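Long-range contact in chromatin structure-remodeling complex subunit RSC2 (Saccharomyces cerevisiae, PDB 4BB7), which serves in the RSC complex, which remodels nucleosomes and regulates transcription, and is represented here by its histone H3-binding BAH domain: residues K59-P70 / V86-V97. Sequence-based numbering, arbitrary orientation.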
# COMPACT_ATOMS: atom_id res chain seq x y z
N LYS A 59 11.31 9.28 -0.53
CA LYS A 59 9.99 9.91 -0.44
C LYS A 59 9.33 9.57 0.89
O LYS A 59 9.52 8.48 1.43
CB LYS A 59 9.09 9.49 -1.59
CG LYS A 59 9.60 9.87 -2.97
CD LYS A 59 8.56 9.61 -4.04
CE LYS A 59 8.02 8.19 -3.96
NZ LYS A 59 7.05 7.91 -5.05
N GLN A 60 8.55 10.50 1.42
CA GLN A 60 7.88 10.29 2.69
C GLN A 60 6.39 10.02 2.50
O GLN A 60 5.70 10.74 1.78
CB GLN A 60 8.11 11.48 3.62
CG GLN A 60 9.58 11.74 3.88
CD GLN A 60 9.81 13.08 4.53
OE1 GLN A 60 8.96 13.96 4.49
NE2 GLN A 60 10.97 13.23 5.15
N TRP A 61 5.91 8.97 3.16
CA TRP A 61 4.53 8.52 3.00
C TRP A 61 3.75 8.58 4.31
O TRP A 61 4.31 8.75 5.39
CB TRP A 61 4.52 7.08 2.48
CG TRP A 61 4.85 6.93 1.03
CD1 TRP A 61 6.08 7.01 0.46
CD2 TRP A 61 3.93 6.66 -0.03
NE1 TRP A 61 5.99 6.81 -0.90
CE2 TRP A 61 4.68 6.58 -1.22
CE3 TRP A 61 2.54 6.46 -0.09
CZ2 TRP A 61 4.09 6.33 -2.46
CZ3 TRP A 61 1.96 6.21 -1.32
CH2 TRP A 61 2.73 6.15 -2.49
N LEU A 62 2.43 8.42 4.19
CA LEU A 62 1.56 8.38 5.35
C LEU A 62 0.36 7.48 5.07
O LEU A 62 0.01 7.23 3.91
CB LEU A 62 1.09 9.79 5.71
CG LEU A 62 0.33 10.60 4.66
CD1 LEU A 62 -1.13 10.17 4.58
CD2 LEU A 62 0.43 12.09 4.96
N ASN A 63 -0.26 7.00 6.13
CA ASN A 63 -1.49 6.24 6.00
C ASN A 63 -2.64 6.93 6.73
O ASN A 63 -2.64 7.03 7.96
CB ASN A 63 -1.30 4.81 6.51
CG ASN A 63 -2.56 3.98 6.36
OD1 ASN A 63 -3.45 4.02 7.20
ND2 ASN A 63 -2.63 3.21 5.28
N ALA A 64 -3.62 7.40 5.97
CA ALA A 64 -4.75 8.12 6.54
C ALA A 64 -6.06 7.35 6.41
O ALA A 64 -6.29 6.65 5.42
CB ALA A 64 -4.87 9.50 5.91
N CYS A 65 -6.92 7.47 7.42
CA CYS A 65 -8.27 6.93 7.36
C CYS A 65 -9.21 7.98 6.78
O CYS A 65 -9.40 9.04 7.38
CB CYS A 65 -8.75 6.49 8.74
SG CYS A 65 -10.39 5.71 8.74
N TRP A 66 -9.78 7.69 5.62
CA TRP A 66 -10.64 8.64 4.93
C TRP A 66 -11.97 8.87 5.65
O TRP A 66 -12.51 7.97 6.28
CB TRP A 66 -10.91 8.18 3.50
CG TRP A 66 -9.74 8.35 2.57
CD1 TRP A 66 -8.55 8.95 2.86
CD2 TRP A 66 -9.66 7.92 1.21
NE1 TRP A 66 -7.73 8.92 1.76
CE2 TRP A 66 -8.38 8.29 0.73
CE3 TRP A 66 -10.53 7.26 0.34
CZ2 TRP A 66 -7.96 8.03 -0.57
CZ3 TRP A 66 -10.11 7.00 -0.95
CH2 TRP A 66 -8.84 7.38 -1.39
N TYR A 67 -12.47 10.09 5.54
CA TYR A 67 -13.80 10.44 6.02
C TYR A 67 -14.54 11.14 4.89
O TYR A 67 -14.10 12.17 4.39
CB TYR A 67 -13.71 11.36 7.24
CG TYR A 67 -13.26 10.67 8.50
CD1 TYR A 67 -12.00 10.09 8.60
CD2 TYR A 67 -14.09 10.62 9.62
CE1 TYR A 67 -11.59 9.46 9.75
CE2 TYR A 67 -13.68 9.99 10.78
CZ TYR A 67 -12.43 9.42 10.84
OH TYR A 67 -12.02 8.80 12.00
N TYR A 68 -15.67 10.57 4.48
CA TYR A 68 -16.43 11.11 3.35
C TYR A 68 -17.26 12.33 3.73
O TYR A 68 -17.62 12.51 4.90
CB TYR A 68 -17.35 10.03 2.76
CG TYR A 68 -16.63 8.95 1.99
CD1 TYR A 68 -15.27 9.05 1.70
CD2 TYR A 68 -17.31 7.82 1.55
CE1 TYR A 68 -14.62 8.06 0.99
CE2 TYR A 68 -16.66 6.83 0.84
CZ TYR A 68 -15.32 6.95 0.56
OH TYR A 68 -14.67 5.96 -0.14
N ARG A 69 -17.55 13.16 2.74
CA ARG A 69 -18.53 14.22 2.91
C ARG A 69 -19.85 13.67 2.37
O ARG A 69 -19.85 12.69 1.63
CB ARG A 69 -18.13 15.47 2.12
CG ARG A 69 -16.71 15.96 2.39
CD ARG A 69 -16.41 17.16 1.51
NE ARG A 69 -15.01 17.58 1.58
CZ ARG A 69 -14.58 18.64 2.25
NH1 ARG A 69 -15.44 19.40 2.92
NH2 ARG A 69 -13.29 18.95 2.25
N PRO A 70 -20.98 14.29 2.75
CA PRO A 70 -22.30 13.80 2.36
C PRO A 70 -22.42 13.53 0.86
O PRO A 70 -22.87 12.45 0.46
CB PRO A 70 -23.23 14.95 2.75
CG PRO A 70 -22.52 15.62 3.89
CD PRO A 70 -21.06 15.52 3.57
N VAL A 86 -18.97 14.99 8.47
CA VAL A 86 -18.25 13.94 7.76
C VAL A 86 -18.56 12.57 8.37
O VAL A 86 -18.96 12.48 9.53
CB VAL A 86 -16.72 14.17 7.77
CG1 VAL A 86 -16.38 15.54 7.20
CG2 VAL A 86 -16.15 14.00 9.17
N MET A 87 -18.37 11.52 7.57
CA MET A 87 -18.56 10.16 8.04
C MET A 87 -17.27 9.36 7.93
O MET A 87 -16.49 9.56 7.00
CB MET A 87 -19.66 9.46 7.23
CG MET A 87 -21.09 9.83 7.62
SD MET A 87 -21.56 11.49 7.13
CE MET A 87 -21.30 11.42 5.36
N LYS A 88 -17.03 8.47 8.89
CA LYS A 88 -15.85 7.62 8.90
C LYS A 88 -16.03 6.41 7.98
O LYS A 88 -17.09 5.79 7.96
CB LYS A 88 -15.53 7.14 10.31
CG LYS A 88 -14.33 6.21 10.40
CD LYS A 88 -14.27 5.51 11.74
CE LYS A 88 -12.95 4.79 11.92
NZ LYS A 88 -12.72 3.79 10.85
N THR A 89 -14.97 6.08 7.24
CA THR A 89 -15.02 4.96 6.31
C THR A 89 -14.00 3.87 6.66
O THR A 89 -13.23 4.00 7.62
CB THR A 89 -14.79 5.42 4.86
OG1 THR A 89 -13.45 5.90 4.70
CG2 THR A 89 -15.76 6.54 4.50
N GLY A 90 -14.00 2.80 5.88
CA GLY A 90 -13.06 1.72 6.07
C GLY A 90 -11.85 1.88 5.18
O GLY A 90 -11.08 0.94 4.99
N GLN A 91 -11.67 3.08 4.63
CA GLN A 91 -10.58 3.35 3.70
C GLN A 91 -9.31 3.84 4.39
O GLN A 91 -9.22 5.01 4.78
CB GLN A 91 -11.02 4.36 2.64
CG GLN A 91 -12.20 3.90 1.81
CD GLN A 91 -11.84 2.79 0.84
OE1 GLN A 91 -10.69 2.70 0.38
NE2 GLN A 91 -12.81 1.95 0.52
N TYR A 92 -8.33 2.96 4.56
CA TYR A 92 -7.03 3.35 5.07
C TYR A 92 -6.04 3.38 3.91
O TYR A 92 -5.50 2.35 3.51
CB TYR A 92 -6.56 2.41 6.18
CG TYR A 92 -7.51 2.37 7.36
CD1 TYR A 92 -8.69 1.63 7.31
CD2 TYR A 92 -7.24 3.07 8.53
CE1 TYR A 92 -9.56 1.59 8.38
CE2 TYR A 92 -8.11 3.04 9.61
CZ TYR A 92 -9.27 2.29 9.53
OH TYR A 92 -10.15 2.25 10.59
N ARG A 93 -5.81 4.57 3.37
CA ARG A 93 -5.02 4.73 2.15
C ARG A 93 -3.65 5.33 2.41
O ARG A 93 -3.45 6.07 3.37
CB ARG A 93 -5.78 5.59 1.14
CG ARG A 93 -7.02 4.94 0.54
CD ARG A 93 -6.65 3.70 -0.26
NE ARG A 93 -7.77 3.21 -1.06
CZ ARG A 93 -7.93 3.45 -2.36
NH1 ARG A 93 -7.03 4.18 -3.01
NH2 ARG A 93 -8.98 2.96 -3.00
N ASP A 94 -2.70 5.01 1.53
CA ASP A 94 -1.36 5.57 1.60
C ASP A 94 -1.25 6.79 0.68
O ASP A 94 -1.69 6.74 -0.47
CB ASP A 94 -0.32 4.53 1.20
CG ASP A 94 -0.25 3.37 2.18
OD1 ASP A 94 -0.75 3.51 3.31
OD2 ASP A 94 0.32 2.32 1.81
N HIS A 95 -0.65 7.86 1.18
CA HIS A 95 -0.40 9.04 0.37
C HIS A 95 1.06 9.47 0.45
O HIS A 95 1.75 9.20 1.43
CB HIS A 95 -1.26 10.22 0.86
CG HIS A 95 -2.73 9.96 0.82
ND1 HIS A 95 -3.56 10.57 -0.09
CD2 HIS A 95 -3.53 9.20 1.61
CE1 HIS A 95 -4.81 10.18 0.12
NE2 HIS A 95 -4.81 9.35 1.15
N LEU A 96 1.53 10.14 -0.60
CA LEU A 96 2.77 10.91 -0.52
C LEU A 96 2.47 12.13 0.35
O LEU A 96 1.47 12.81 0.12
CB LEU A 96 3.21 11.36 -1.91
CG LEU A 96 3.55 10.26 -2.92
CD1 LEU A 96 3.81 10.83 -4.30
CD2 LEU A 96 4.75 9.46 -2.44
N VAL A 97 3.32 12.41 1.33
CA VAL A 97 3.07 13.51 2.25
C VAL A 97 2.95 14.85 1.52
O VAL A 97 2.46 15.84 2.08
CB VAL A 97 4.14 13.61 3.36
CG1 VAL A 97 4.21 12.30 4.14
CG2 VAL A 97 5.49 13.96 2.78
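The W66 indole lies against three side chains of strand 87-96. Its NE1 donates to H95 NE2 at 3.0 Å, and each nitrogen lies close to the plane of the other ring. R93 CG sits over one face of the six-membered ring, 3.6 Å from its centroid. Q91 CB meets CE3. Replacing W66 by an alanine removes the indole, and would probably leave H95 NE2 without its donor and R93 CG without the ring it packs on. The backbones pair antiparallel, with a beta bulge between C65 and Y67. At the bulge T89 grips W66 O twice, through its backbone N and through OG1 at 2.8 Å, the latter from above the carbonyl plane. With T89 OG1 between backbone N and carbonyl carbon (chi1 67°), CG2 sits over the centre of the Y68 ring in a CH-pi contact, 3.5 Å from the centroid. On the sheet face that carries N63, C65 and Y67, C65 SG lies over the Y92 ring, 3.9 Å from its centroid. N63 ND2 donates a hydrogen bond to D94 OD1 at 2.7 Å, though the amide and carboxylate planes stand 73° apart. The tight, buried part is around W66, T89 and H95. Packing is looser at Q60 and K59, where the exposed K59 only brings CE and NZ near L96 CD2. Within this chain, strand 87-96 is an outermost strand of its sheet. Strand 60-68 lies between it and strand 45-54 in the BAH domain, where F50 meets Y92 edge-to-face and W53 meets the W61 ring.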